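Protein Bug27 (Bordetella pertussis, PDB 2QPQ) probably binds a small solute in the periplasm as the Venus-flytrap receptor of a tripartite tricarboxylate-type transport system. Local coordinates at residues A[252-256]-A[257-261]. Numbering follows the deposited sequence.
Sequences KVMQR and DDVQK
One bend in Arg256 and the first torsion of Asp258 bring the two groups together. Arg256 runs extended from CB and then turns at chi3 (61°), which brings NE and NH2 round to Asp258. Asp258 sets its CG between its own backbone N and carbonyl carbon (chi1 62°), which turns the carboxylate back toward the Arg256 side chain. The result is a side-on, two-nitrogen salt bridge. Arg256 NE donates to Asp258 OD1 at 3.0 Å, on the syn lone pair of that oxygen. Arg256 NH2 donates to Asp258 OD2 at 3.2 Å. Both oxygens lie near the guanidinium plane, but the carboxylate is twisted 37° from it. Asp258 OD1 also takes a weak, bent bond from Val259 N.

Arg256 is the N-cap of helix 257-266. Its carbonyl O accepts Gln260 N at 3.0 Å, an i to i+4 bond at the start of that helix. The Gln260 amide reaches back to Met254, and its NE2 meets Met254 O at 2.5 Å. The distance is unusually short, and the bond is almost straight, with the donor above the carbonyl plane. The side-chain amide thus ties helix 257-266 back to the backbone of Met254. Gln260 OE1 bonds to Thr270 OG1 in strand 269-273, which holds the other end of the amide.

Val259 fills the inside of the bend. Its CG2 lies 3.5 Å from Val253 O and 3.8 Å from Arg256 CB. Its CG1 faces Met254 SD at 4.2 Å.

The contact forms the corner where helix 240-254 gives way to helix 257-266. Helix 21-35 packs beside this corner, with Tyr32 touching Val253, Arg256 and Asp258, and Ile29 touching Met254.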
loop_
_atom_site.group_PDB
_atom_site.type_symbol
_atom_site.label_atom_id
_atom_site.label_comp_id
_atom_site.label_asym_id
_atom_site.label_seq_id
_atom_site.Cartn_x
_atom_site.Cartn_y
_atom_site.Cartn_z
ATOM N N LYS A 252 11.233 -7.818 16.491
ATOM C CA LYS A 252 12.618 -7.595 16.878
ATOM C C LYS A 252 13.467 -6.979 15.745
ATOM O O LYS A 252 14.239 -6.054 15.985
ATOM C CB LYS A 252 13.263 -8.883 17.424
ATOM C CG LYS A 252 13.001 -9.048 18.930
ATOM C CD LYS A 252 13.124 -10.490 19.402
ATOM C CE LYS A 252 12.636 -10.668 20.865
ATOM N NZ LYS A 252 12.348 -12.122 21.235
ATOM N N VAL A 253 13.291 -7.476 14.523
ATOM C CA VAL A 253 13.880 -6.845 13.336
ATOM C C VAL A 253 13.432 -5.400 13.164
ATOM O O VAL A 253 14.261 -4.518 12.945
ATOM C CB VAL A 253 13.577 -7.624 12.024
ATOM C CG1 VAL A 253 14.101 -6.841 10.813
ATOM C CG2 VAL A 253 14.212 -8.984 12.062
ATOM N N MET A 254 12.130 -5.152 13.254
ATOM C CA MET A 254 11.609 -3.813 13.042
ATOM C C MET A 254 12.114 -2.821 14.105
ATOM O O MET A 254 12.306 -1.622 13.814
ATOM C CB MET A 254 10.083 -3.812 12.938
ATOM C CG MET A 254 9.558 -4.654 11.763
ATOM S SD MET A 254 10.150 -4.046 10.172
ATOM C CE MET A 254 11.299 -5.248 9.662
ATOM N N GLN A 255 12.378 -3.339 15.305
ATOM C CA GLN A 255 12.896 -2.532 16.418
ATOM C C GLN A 255 14.356 -2.074 16.257
ATOM O O GLN A 255 14.819 -1.218 17.008
ATOM C CB GLN A 255 12.732 -3.316 17.717
ATOM C CG GLN A 255 11.285 -3.376 18.191
ATOM C CD GLN A 255 11.066 -4.454 19.237
ATOM O OE1 GLN A 255 12.036 -4.987 19.823
ATOM N NE2 GLN A 255 9.795 -4.792 19.486
ATOM N N ARG A 256 15.092 -2.659 15.322
ATOM C CA ARG A 256 16.483 -2.275 15.091
ATOM C C ARG A 256 16.585 -0.770 14.790
ATOM O O ARG A 256 15.758 -0.247 14.042
ATOM C CB ARG A 256 17.065 -3.086 13.936
ATOM C CG ARG A 256 17.166 -4.569 14.179
ATOM C CD ARG A 256 17.711 -5.221 12.950
ATOM N NE ARG A 256 19.048 -4.715 12.646
ATOM C CZ ARG A 256 20.190 -5.359 12.910
ATOM N NH1 ARG A 256 20.170 -6.558 13.473
ATOM N NH2 ARG A 256 21.359 -4.815 12.579
ATOM N N ASP A 257 17.563 -0.065 15.394
ATOM C CA ASP A 257 17.803 1.361 15.075
ATOM C C ASP A 257 18.031 1.548 13.578
ATOM O O ASP A 257 17.497 2.476 12.958
ATOM C CB ASP A 257 19.079 1.895 15.764
ATOM C CG ASP A 257 18.957 2.028 17.247
ATOM O OD1 ASP A 257 17.836 2.174 17.791
ATOM O OD2 ASP A 257 20.048 2.041 17.879
ATOM N N ASP A 258 18.853 0.684 12.986
ATOM C CA ASP A 258 19.200 0.898 11.613
ATOM C C ASP A 258 17.955 0.753 10.684
ATOM O O ASP A 258 17.761 1.528 9.752
ATOM C CB ASP A 258 20.411 0.065 11.186
ATOM C CG ASP A 258 20.186 -1.414 11.278
ATOM O OD1 ASP A 258 19.161 -1.860 11.836
ATOM O OD2 ASP A 258 21.062 -2.156 10.779
ATOM N N VAL A 259 17.102 -0.209 11.015
ATOM C CA VAL A 259 15.854 -0.428 10.284
ATOM C C VAL A 259 14.917 0.743 10.420
ATOM O O VAL A 259 14.338 1.177 9.410
ATOM C CB VAL A 259 15.163 -1.725 10.763
ATOM C CG1 VAL A 259 13.735 -1.813 10.227
ATOM C CG2 VAL A 259 15.994 -2.915 10.320
ATOM N N GLN A 260 14.752 1.252 11.640
ATOM C CA GLN A 260 13.825 2.382 11.897
ATOM C C GLN A 260 14.240 3.629 11.111
ATOM O O GLN A 260 13.405 4.335 10.536
ATOM C CB GLN A 260 13.763 2.744 13.395
ATOM C CG GLN A 260 12.973 1.735 14.283
ATOM C CD GLN A 260 11.495 1.719 13.951
ATOM O OE1 GLN A 260 10.848 2.764 13.880
ATOM N NE2 GLN A 260 10.944 0.518 13.737
ATOM N N LYS A 261 15.542 3.895 11.103
ATOM C CA LYS A 261 16.087 5.101 10.441
ATOM C C LYS A 261 15.850 5.027 8.937
ATOM O O LYS A 261 15.345 5.970 8.350
ATOM C CB LYS A 261 17.594 5.255 10.743
ATOM C CG LYS A 261 18.302 6.274 9.861
ATOM C CD LYS A 261 19.809 6.294 10.064
ATOM C CE LYS A 261 20.445 7.360 9.149
ATOM N NZ LYS A 261 19.809 8.703 9.377
#